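Local coordinates for angiopoietin-related protein 6 (PDB 6Y43) that is a secreted angiopoietin-like factor whose calcium-binding fibrinogen-like globe domain probably mediates recognition of partner molecules, at residues A[50-56]-A[75-81]; A[95-99]-A[110-116]; A[65-69]-A[121-125]. Residues are numbered along the deposited sequence.

Interaction 1 of 3, residues A[50-56]-A[75-81]. With EDO (1,2-ethanediol), chain C.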
loop_
_atom_site.group_PDB
_atom_site.type_symbol
_atom_site.label_atom_id
_atom_site.label_comp_id
_atom_site.label_asym_id
_atom_site.label_seq_id
_atom_site.Cartn_x
_atom_site.Cartn_y
_atom_site.Cartn_z
ATOM N N VAL A 50 5.790 -2.206 -5.539
ATOM C CA VAL A 50 5.449 -1.537 -4.291
ATOM C C VAL A 50 4.571 -0.331 -4.602
ATOM O O VAL A 50 4.949 0.533 -5.400
ATOM C CB VAL A 50 6.724 -1.122 -3.541
ATOM C CG1 VAL A 50 6.378 -0.272 -2.319
ATOM C CG2 VAL A 50 7.518 -2.354 -3.141
ATOM N N ILE A 51 3.418 -0.243 -3.926
ATOM C CA ILE A 51 2.540 0.923 -4.044
ATOM C C ILE A 51 2.492 1.772 -2.785
ATOM O O ILE A 51 1.972 2.899 -2.842
ATOM C CB ILE A 51 1.107 0.537 -4.463
ATOM C CG1 ILE A 51 0.384 -0.257 -3.369
ATOM C CG2 ILE A 51 1.144 -0.276 -5.740
ATOM C CD1 ILE A 51 -1.095 -0.381 -3.600
ATOM N N GLN A 52 3.073 1.305 -1.686
ATOM C CA GLN A 52 3.088 2.019 -0.423
ATOM C C GLN A 52 4.208 1.424 0.398
ATOM O O GLN A 52 4.391 0.203 0.378
ATOM C CB GLN A 52 1.763 1.856 0.328
ATOM C CG GLN A 52 1.675 2.722 1.548
ATOM C CD GLN A 52 1.959 1.989 2.843
ATOM O OE1 GLN A 52 2.439 0.854 2.844
ATOM N NE2 GLN A 52 1.658 2.649 3.966
ATOM N N ARG A 53 4.969 2.272 1.091
ATOM C CA ARG A 53 5.994 1.751 1.990
ATOM C C ARG A 53 6.252 2.733 3.114
ATOM O O ARG A 53 6.389 3.943 2.874
ATOM C CB ARG A 53 7.312 1.467 1.264
ATOM C CG ARG A 53 8.349 0.848 2.169
ATOM C CD ARG A 53 9.485 0.219 1.341
ATOM N NE ARG A 53 10.006 1.184 0.393
ATOM C CZ ARG A 53 10.657 0.886 -0.725
ATOM N NH1 ARG A 53 10.888 -0.368 -1.062
ATOM N NH2 ARG A 53 11.062 1.861 -1.506
ATOM N N ARG A 54 6.331 2.198 4.328
ATOM C CA ARG A 54 6.738 2.917 5.527
ATOM C C ARG A 54 7.956 2.245 6.142
ATOM O O ARG A 54 8.003 1.018 6.232
ATOM C CB ARG A 54 5.658 2.897 6.599
ATOM C CG ARG A 54 4.239 3.211 6.152
ATOM C CD ARG A 54 4.181 4.571 5.506
ATOM N NE ARG A 54 4.457 5.682 6.414
ATOM C CZ ARG A 54 3.571 6.231 7.235
ATOM N NH1 ARG A 54 2.342 5.747 7.314
ATOM N NH2 ARG A 54 3.903 7.275 7.992
ATOM N N GLN A 55 8.904 3.040 6.636
ATOM C CA GLN A 55 10.098 2.416 7.199
ATOM C C GLN A 55 10.939 3.346 8.060
ATOM O O GLN A 55 11.811 2.870 8.798
ATOM C CB GLN A 55 10.976 1.842 6.086
ATOM C CG GLN A 55 11.548 2.912 5.142
ATOM C CD GLN A 55 12.284 2.318 3.948
ATOM O OE1 GLN A 55 11.934 1.241 3.468
ATOM N NE2 GLN A 55 13.319 3.001 3.492
ATOM N N ASP A 56 10.722 4.653 7.980
ATOM C CA ASP A 56 11.589 5.531 8.763
ATOM C C ASP A 56 11.046 6.911 9.113
ATOM O O ASP A 56 11.771 7.722 9.709
ATOM C CB ASP A 56 12.932 5.691 8.029
ATOM C CG ASP A 56 12.794 6.396 6.675
ATOM O OD1 ASP A 56 11.728 6.972 6.381
ATOM O OD2 ASP A 56 13.789 6.435 5.901
ATOM N N PRO A 75 10.595 6.625 -4.638
ATOM C CA PRO A 75 10.549 5.157 -4.681
ATOM C C PRO A 75 11.742 4.471 -4.048
ATOM O O PRO A 75 11.669 3.251 -3.830
ATOM C CB PRO A 75 10.478 4.849 -6.183
ATOM C CG PRO A 75 11.101 6.036 -6.839
ATOM C CD PRO A 75 10.730 7.224 -5.980
ATOM N N ASP A 76 12.830 5.185 -3.759
ATOM C CA ASP A 76 13.938 4.576 -3.031
ATOM C C ASP A 76 13.665 4.486 -1.540
ATOM O O ASP A 76 14.455 3.867 -0.808
ATOM C CB ASP A 76 15.241 5.347 -3.282
ATOM C CG ASP A 76 15.193 6.804 -2.805
ATOM O OD1 ASP A 76 14.192 7.519 -3.034
ATOM O OD2 ASP A 76 16.191 7.271 -2.227
ATOM N N GLY A 77 12.544 5.027 -1.063
ATOM C CA GLY A 77 12.297 5.152 0.365
ATOM C C GLY A 77 10.825 5.000 0.681
ATOM O O GLY A 77 10.156 4.107 0.144
ATOM N N GLU A 78 10.320 5.850 1.559
ATOM C CA GLU A 78 8.897 5.846 1.877
ATOM C C GLU A 78 8.135 6.510 0.746
ATOM O O GLU A 78 8.560 7.547 0.215
ATOM C CB GLU A 78 8.638 6.582 3.181
ATOM C CG GLU A 78 9.170 5.883 4.399
ATOM C CD GLU A 78 8.580 6.483 5.672
ATOM O OE1 GLU A 78 8.240 7.687 5.654
ATOM O OE2 GLU A 78 8.449 5.754 6.671
ATOM N N TYR A 79 7.014 5.910 0.360
ATOM C CA TYR A 79 6.211 6.560 -0.658
ATOM C C TYR A 79 4.818 5.966 -0.738
ATOM O O TYR A 79 4.521 4.925 -0.149
ATOM C CB TYR A 79 6.874 6.512 -2.037
ATOM C CG TYR A 79 6.906 5.196 -2.801
ATOM C CD1 TYR A 79 7.900 4.259 -2.561
ATOM C CD2 TYR A 79 5.999 4.929 -3.823
ATOM C CE1 TYR A 79 7.978 3.094 -3.303
ATOM C CE2 TYR A 79 6.062 3.765 -4.544
ATOM C CZ TYR A 79 7.075 2.860 -4.287
ATOM O OH TYR A 79 7.164 1.722 -5.023
ATOM N N TRP A 80 3.977 6.684 -1.485
ATOM C CA TRP A 80 2.617 6.308 -1.850
ATOM C C TRP A 80 2.511 6.516 -3.354
ATOM O O TRP A 80 2.642 7.647 -3.827
ATOM C CB TRP A 80 1.598 7.190 -1.118
ATOM C CG TRP A 80 0.178 7.017 -1.543
ATOM C CD1 TRP A 80 -0.572 7.882 -2.295
ATOM C CD2 TRP A 80 -0.701 5.935 -1.178
ATOM N NE1 TRP A 80 -1.855 7.378 -2.457
ATOM C CE2 TRP A 80 -1.945 6.184 -1.783
ATOM C CE3 TRP A 80 -0.530 4.760 -0.436
ATOM C CZ2 TRP A 80 -3.043 5.318 -1.634
ATOM C CZ3 TRP A 80 -1.606 3.892 -0.313
ATOM C CH2 TRP A 80 -2.851 4.185 -0.909
ATOM N N LEU A 81 2.276 5.438 -4.106
ATOM C CA LEU A 81 2.344 5.547 -5.563
ATOM C C LEU A 81 1.269 6.477 -6.105
ATOM O O LEU A 81 1.495 7.163 -7.114
ATOM C CB LEU A 81 2.226 4.170 -6.216
ATOM C CG LEU A 81 2.395 4.123 -7.733
ATOM C CD1 LEU A 81 3.794 4.674 -8.107
ATOM C CD2 LEU A 81 2.199 2.709 -8.252
HETATM C C1 EDO C . 14.377 0.666 0.216
HETATM O O1 EDO C . 14.677 1.810 1.032
HETATM C C2 EDO C . 14.188 -0.561 1.094
HETATM O O2 EDO C . 12.963 -0.380 1.808
HETATM O O HOH W 1 6.427 8.414 7.437
#
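One carboxylate oxygen, Glu78 OE2, gathers consecutive backbone amides: Gln55 N and Asp56 N each lie 2.8 Å from Glu78 OE2, and Gly57 N adds a third hydrogen bond. A buried acid thus shapes the turn leaving strand 48-54. Glu78 OE1 reaches Arg54 NH2 through a water, but the carbonyls of Gly182 and Leu180 chiefly hold that guanidinium. Earlier in the strand the segments pair in antiparallel fashion: Arg53 N to Tyr79 O (3.0 Å) and Tyr79 N to Arg53 O (3.3 Å) make a hydrogen-bonded pair, and Leu81 N meets Ile51 O at 2.9 Å. Arg53 reaches along to the residues before strand 79-80, its NE and NH2 both 2.9 Å from Gly77 O, while Trp38 receives its cation-pi contact. Ethanediol, probably from the crystallisation liquor, bridges Gln55 and Asp76 by hydrogen bonds. Along the other edge of strand 48-54, toward strand 212-219, Ile51 and Gln52 both face Met215, a classic beta bulge. Such short antiparallel pairing belongs to the central sheet of the fibrinogen C-terminal fold.

Interaction 2 of 3, residues A[95-99]-A[110-116]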
loop_
_atom_site.group_PDB
_atom_site.type_symbol
_atom_site.label_atom_id
_atom_site.label_comp_id
_atom_site.label_asym_id
_atom_site.label_seq_id
_atom_site.Cartn_x
_atom_site.Cartn_y
_atom_site.Cartn_z
ATOM N N HIS A 95 -5.300 -8.682 -10.044
ATOM C CA HIS A 95 -4.084 -8.435 -9.294
ATOM C C HIS A 95 -4.173 -9.050 -7.913
ATOM O O HIS A 95 -5.235 -9.058 -7.292
ATOM C CB HIS A 95 -3.796 -6.947 -9.140
ATOM C CG HIS A 95 -3.288 -6.324 -10.395
ATOM N ND1 HIS A 95 -4.126 -5.925 -11.411
ATOM C CD2 HIS A 95 -2.027 -6.059 -10.813
ATOM C CE1 HIS A 95 -3.404 -5.425 -12.400
ATOM N NE2 HIS A 95 -2.128 -5.491 -12.060
ATOM N N GLU A 96 -3.030 -9.517 -7.430
ATOM C CA GLU A 96 -2.854 -9.917 -6.044
ATOM C C GLU A 96 -2.240 -8.760 -5.269
ATOM O O GLU A 96 -1.321 -8.081 -5.759
ATOM C CB GLU A 96 -1.949 -11.143 -5.949
ATOM C CG GLU A 96 -1.713 -11.620 -4.536
ATOM C CD GLU A 96 -0.930 -12.914 -4.476
ATOM O OE1 GLU A 96 -0.431 -13.367 -5.540
ATOM O OE2 GLU A 96 -0.806 -13.461 -3.354
ATOM N N LEU A 97 -2.763 -8.524 -4.071
ATOM C CA LEU A 97 -2.180 -7.584 -3.129
ATOM C C LEU A 97 -1.431 -8.339 -2.052
ATOM O O LEU A 97 -1.985 -9.269 -1.450
ATOM C CB LEU A 97 -3.268 -6.741 -2.479
ATOM C CG LEU A 97 -2.852 -5.850 -1.321
ATOM C CD1 LEU A 97 -2.025 -4.679 -1.841
ATOM C CD2 LEU A 97 -4.120 -5.299 -0.677
ATOM N N LEU A 98 -0.188 -7.928 -1.800
ATOM C CA LEU A 98 0.629 -8.459 -0.724
ATOM C C LEU A 98 0.926 -7.332 0.252
ATOM O O LEU A 98 1.332 -6.243 -0.163
ATOM C CB LEU A 98 1.938 -9.041 -1.277
ATOM C CG LEU A 98 2.962 -9.519 -0.260
ATOM C CD1 LEU A 98 2.453 -10.700 0.513
ATOM C CD2 LEU A 98 4.254 -9.879 -0.993
ATOM N N VAL A 99 0.671 -7.566 1.535
ATOM C CA VAL A 99 1.004 -6.611 2.583
ATOM C C VAL A 99 2.114 -7.229 3.404
ATOM O O VAL A 99 1.983 -8.364 3.875
ATOM C CB VAL A 99 -0.204 -6.261 3.469
ATOM C CG1 VAL A 99 0.220 -5.366 4.589
ATOM C CG2 VAL A 99 -1.303 -5.583 2.641
ATOM N N ARG A 110 2.784 -11.442 6.768
ATOM C CA ARG A 110 2.306 -11.164 5.427
ATOM C C ARG A 110 0.816 -11.429 5.303
ATOM O O ARG A 110 0.301 -12.394 5.871
ATOM C CB ARG A 110 3.062 -12.021 4.395
ATOM C CG ARG A 110 4.550 -12.008 4.592
ATOM C CD ARG A 110 5.242 -12.822 3.508
ATOM N NE ARG A 110 6.675 -12.960 3.751
ATOM C CZ ARG A 110 7.467 -13.771 3.060
ATOM N NH1 ARG A 110 6.957 -14.510 2.087
ATOM N NH2 ARG A 110 8.761 -13.842 3.341
ATOM N N ALA A 111 0.144 -10.588 4.520
ATOM C CA ALA A 111 -1.249 -10.781 4.144
ATOM C C ALA A 111 -1.340 -10.759 2.624
ATOM O O ALA A 111 -0.621 -9.997 1.964
ATOM C CB ALA A 111 -2.156 -9.719 4.749
ATOM N N HIS A 112 -2.173 -11.640 2.070
ATOM C CA HIS A 112 -2.408 -11.727 0.641
ATOM C C HIS A 112 -3.899 -11.602 0.356
ATOM O O HIS A 112 -4.722 -12.162 1.090
ATOM C CB HIS A 112 -1.930 -13.068 0.048
ATOM C CG HIS A 112 -0.544 -13.462 0.434
ATOM N ND1 HIS A 112 -0.223 -13.943 1.685
ATOM C CD2 HIS A 112 0.602 -13.498 -0.288
ATOM C CE1 HIS A 112 1.070 -14.225 1.726
ATOM N NE2 HIS A 112 1.593 -13.958 0.545
ATOM N N TYR A 113 -4.236 -10.885 -0.716
ATOM C CA TYR A 113 -5.605 -10.801 -1.223
ATOM C C TYR A 113 -5.597 -11.143 -2.703
ATOM O O TYR A 113 -4.892 -10.506 -3.495
ATOM C CB TYR A 113 -6.217 -9.420 -0.979
ATOM C CG TYR A 113 -6.234 -9.099 0.493
ATOM C CD1 TYR A 113 -5.106 -8.600 1.115
ATOM C CD2 TYR A 113 -7.350 -9.382 1.292
ATOM C CE1 TYR A 113 -5.094 -8.354 2.476
ATOM C CE2 TYR A 113 -7.337 -9.130 2.659
ATOM C CZ TYR A 113 -6.212 -8.629 3.245
ATOM O OH TYR A 113 -6.178 -8.411 4.612
ATOM N N ASP A 114 -6.355 -12.175 -3.066
ATOM C CA ASP A 114 -6.425 -12.652 -4.444
ATOM C C ASP A 114 -7.482 -11.830 -5.163
ATOM O O ASP A 114 -8.623 -12.235 -5.347
ATOM C CB ASP A 114 -6.728 -14.140 -4.481
ATOM C CG ASP A 114 -5.546 -14.983 -4.026
ATOM O OD1 ASP A 114 -4.451 -14.432 -3.816
ATOM O OD2 ASP A 114 -5.706 -16.208 -3.891
ATOM N N GLY A 115 -7.081 -10.640 -5.565
ATOM C CA GLY A 115 -8.004 -9.692 -6.133
ATOM C C GLY A 115 -7.810 -8.378 -5.427
ATOM O O GLY A 115 -7.866 -8.305 -4.200
ATOM N N PHE A 116 -7.591 -7.327 -6.198
ATOM C CA PHE A 116 -7.358 -6.004 -5.626
ATOM C C PHE A 116 -7.595 -5.013 -6.752
ATOM O O PHE A 116 -6.993 -5.131 -7.822
ATOM C CB PHE A 116 -5.942 -5.862 -5.046
ATOM C CG PHE A 116 -5.571 -4.430 -4.737
ATOM C CD1 PHE A 116 -6.117 -3.791 -3.641
ATOM C CD2 PHE A 116 -4.702 -3.714 -5.546
ATOM C CE1 PHE A 116 -5.805 -2.469 -3.350
ATOM C CE2 PHE A 116 -4.410 -2.395 -5.264
ATOM C CZ PHE A 116 -4.960 -1.765 -4.175
HETATM O O HOH W 2 -7.962 -7.933 -9.253
#
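This is the regular pairing of a beta hairpin, strands 95-102 and 108-118, buried within the antiparallel sheet. Strand pieces 95-99 and 110-113 run antiparallel at 167°, their axes approaching to 4.7 Å. Leu97 and Tyr113 exchange backbone hydrogen bonds (Leu97 N to Tyr113 O 3.0 Å), as do Val99 and Ala111 (Val99 N to Ala111 O 2.8 Å); between them Leu98 and His112 form a non-hydrogen-bonded pair. In the fibrinogen-like globe the hairpin continues the sheet from strand 212-219 to strand 127-133. Alternation sorts the side chains: Leu97, Val99, Ala111 and Tyr113 share one face, where Leu97 CD2 lies 3.9 Å from Tyr113 CD1. On the other, Leu98 CD1 makes a CH-pi contact 3.7 Å from the His112 ring centroid, and His112 is hydrogen-bonded to Glu44 and to the His133 carbonyl. An inverse gamma turn centred on Asp114 bends the chain; at Gly115 a CB would be jammed against the preceding carbonyl oxygen. Beyond this corner Phe116 CB packs 3.8 Å from Leu97 CB.

Interaction 3 of 3, residues A[65-69]-A[121-125]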
loop_
_atom_site.group_PDB
_atom_site.type_symbol
_atom_site.label_atom_id
_atom_site.label_comp_id
_atom_site.label_asym_id
_atom_site.label_seq_id
_atom_site.Cartn_x
_atom_site.Cartn_y
_atom_site.Cartn_z
ATOM N N TRP A 65 -5.633 15.432 -0.409
ATOM C CA TRP A 65 -6.272 14.570 -1.401
ATOM C C TRP A 65 -5.484 14.571 -2.708
ATOM O O TRP A 65 -5.218 13.522 -3.290
ATOM C CB TRP A 65 -7.722 15.017 -1.655
ATOM C CG TRP A 65 -8.371 14.237 -2.754
ATOM C CD1 TRP A 65 -8.504 14.619 -4.054
ATOM C CD2 TRP A 65 -8.976 12.930 -2.656
ATOM N NE1 TRP A 65 -9.138 13.641 -4.770
ATOM C CE2 TRP A 65 -9.445 12.594 -3.934
ATOM C CE3 TRP A 65 -9.165 12.014 -1.605
ATOM C CZ2 TRP A 65 -10.105 11.385 -4.196
ATOM C CZ3 TRP A 65 -9.826 10.822 -1.869
ATOM C CH2 TRP A 65 -10.272 10.509 -3.150
ATOM N N GLN A 66 -5.084 15.748 -3.184
ATOM C CA GLN A 66 -4.348 15.793 -4.444
ATOM C C GLN A 66 -3.061 14.970 -4.368
ATOM O O GLN A 66 -2.659 14.335 -5.351
ATOM C CB GLN A 66 -4.034 17.240 -4.811
ATOM C CG GLN A 66 -3.252 17.406 -6.121
ATOM C CD GLN A 66 -3.930 16.739 -7.312
ATOM O OE1 GLN A 66 -5.151 16.783 -7.453
ATOM N NE2 GLN A 66 -3.136 16.116 -8.169
ATOM N N HIS A 67 -2.367 15.023 -3.230
ATOM C CA HIS A 67 -1.143 14.230 -3.093
ATOM C C HIS A 67 -1.468 12.743 -3.007
ATOM O O HIS A 67 -0.779 11.922 -3.619
ATOM C CB HIS A 67 -0.336 14.702 -1.881
ATOM C CG HIS A 67 0.427 15.969 -2.139
ATOM N ND1 HIS A 67 0.213 17.126 -1.424
ATOM C CD2 HIS A 67 1.357 16.273 -3.070
ATOM C CE1 HIS A 67 0.996 18.085 -1.890
ATOM N NE2 HIS A 67 1.701 17.592 -2.889
ATOM N N TYR A 68 -2.530 12.367 -2.289
ATOM C CA TYR A 68 -2.932 10.964 -2.287
ATOM C C TYR A 68 -3.347 10.500 -3.679
ATOM O O TYR A 68 -3.141 9.328 -4.027
ATOM C CB TYR A 68 -4.069 10.728 -1.262
ATOM C CG TYR A 68 -3.492 10.333 0.070
ATOM C CD1 TYR A 68 -3.005 9.041 0.274
ATOM C CD2 TYR A 68 -3.337 11.250 1.090
ATOM C CE1 TYR A 68 -2.400 8.670 1.459
ATOM C CE2 TYR A 68 -2.743 10.885 2.288
ATOM C CZ TYR A 68 -2.257 9.594 2.463
ATOM O OH TYR A 68 -1.653 9.214 3.631
ATOM N N LYS A 69 -3.939 11.389 -4.484
ATOM C CA LYS A 69 -4.318 10.995 -5.839
ATOM C C LYS A 69 -3.090 10.825 -6.735
ATOM O O LYS A 69 -2.980 9.838 -7.475
ATOM C CB LYS A 69 -5.279 12.029 -6.447
ATOM C CG LYS A 69 -5.676 11.730 -7.886
ATOM C CD LYS A 69 -6.672 12.751 -8.420
ATOM C CE LYS A 69 -6.864 12.577 -9.924
ATOM N NZ LYS A 69 -7.572 13.750 -10.503
ATOM N N GLU A 121 -11.716 7.929 -9.591
ATOM C CA GLU A 121 -11.909 9.062 -8.696
ATOM C C GLU A 121 -13.387 9.397 -8.534
ATOM O O GLU A 121 -13.824 9.779 -7.438
ATOM C CB GLU A 121 -11.158 10.294 -9.211
ATOM C CG GLU A 121 -11.317 11.486 -8.271
ATOM C CD GLU A 121 -10.507 12.705 -8.682
ATOM O OE1 GLU A 121 -10.220 12.850 -9.882
ATOM O OE2 GLU A 121 -10.166 13.515 -7.787
ATOM N N SER A 122 -14.163 9.271 -9.621
ATOM C CA SER A 122 -15.585 9.606 -9.605
ATOM C C SER A 122 -16.363 8.751 -8.614
ATOM O O SER A 122 -17.474 9.127 -8.203
ATOM C CB SER A 122 -16.170 9.416 -11.014
ATOM O OG SER A 122 -15.968 8.096 -11.480
ATOM N N ASP A 123 -15.809 7.601 -8.238
ATOM C CA ASP A 123 -16.388 6.722 -7.233
ATOM C C ASP A 123 -15.469 6.614 -6.024
ATOM O O ASP A 123 -15.439 5.583 -5.335
ATOM C CB ASP A 123 -16.694 5.356 -7.839
ATOM C CG ASP A 123 -17.712 5.444 -8.965
ATOM O OD1 ASP A 123 -17.333 5.820 -10.095
ATOM O OD2 ASP A 123 -18.900 5.165 -8.714
ATOM N N HIS A 124 -14.686 7.676 -5.793
ATOM C CA HIS A 124 -13.919 7.887 -4.570
ATOM C C HIS A 124 -12.895 6.785 -4.321
ATOM O O HIS A 124 -12.568 6.492 -3.165
ATOM C CB HIS A 124 -14.853 8.016 -3.353
ATOM C CG HIS A 124 -15.823 9.160 -3.465
ATOM N ND1 HIS A 124 -16.880 9.351 -2.593
ATOM C CD2 HIS A 124 -15.883 10.178 -4.355
ATOM C CE1 HIS A 124 -17.546 10.436 -2.950
ATOM N NE2 HIS A 124 -16.949 10.965 -4.000
ATOM N N TYR A 125 -12.409 6.159 -5.395
ATOM C CA TYR A 125 -11.354 5.155 -5.303
ATOM C C TYR A 125 -11.709 4.069 -4.287
ATOM O O TYR A 125 -10.852 3.545 -3.570
ATOM C CB TYR A 125 -10.020 5.813 -4.966
ATOM C CG TYR A 125 -9.459 6.716 -6.064
ATOM C CD1 TYR A 125 -9.010 6.190 -7.265
ATOM C CD2 TYR A 125 -9.379 8.081 -5.874
ATOM C CE1 TYR A 125 -8.488 7.005 -8.259
ATOM C CE2 TYR A 125 -8.850 8.919 -6.855
ATOM C CZ TYR A 125 -8.393 8.366 -8.036
ATOM O OH TYR A 125 -7.887 9.182 -9.031
#
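No backbone pairing joins these segments: a turn of helix 65-70, closed by the bond from Lys69 N to Trp65 O (2.8 Å), faces a short 3-10 turn in which His124 N bonds to Glu121 O (2.8 Å), and even the nearest alpha carbons, Lys69 CA and Glu121 CA, stay 8.3 Å apart. Long side chains must therefore span the gap. Trp65 and Lys69, four residues apart, emerge on the same side of the helix and share one carboxylate. Trp65 NE1 donates to Glu121 OE2 at 3.2 Å, almost in line, and Lys69 NZ, at the end of a fully extended chain, forms a salt bridge with Glu121 OE1 at 2.9 Å. Both oxygens of the acid are thus used, each by a different partner. Beside these polar contacts lies Tyr125, whose CD2 is 3.8 Å from Trp65 CH2, the two rings meeting obliquely at 40°; Lys69 CG sits 3.6 Å from Tyr125 OH, a hydroxyl hydrogen-bonded to Glu84 of helix 83-90. The Trp65 side chain, which also takes cation-pi contacts from Arg153 and Arg155, is about 14 Å from the bound calcium ion. This is a side-chain-mediated contact between helix 65-70 and the loop joining strands 108-118 and 127-133, on the periphery of the fibrinogen-like globe.

The three contacts illustrate how chemistry follows position in a fold. Interaction 2 is buried and rests mainly on backbone bonds with alternating side-chain faces; interaction 1, only partly buried, mixes similar strand pairing with charged side chains that secure loops; interaction 3 lies farthest out and depends wholly on side chains. Interactions 1 and 2 belong to the same sheet, with strand 212-219 running between strands 48-54 and 95-102, and they touch where Ile51 CD1 meets Phe116 CZ at 4.1 Å. Interaction 3 reaches interaction 1 through Trp80 NE1, 2.8 Å from Tyr68 O. It does not touch interaction 2, although its 65-69 and 121-125 segments enclose that hairpin in sequence.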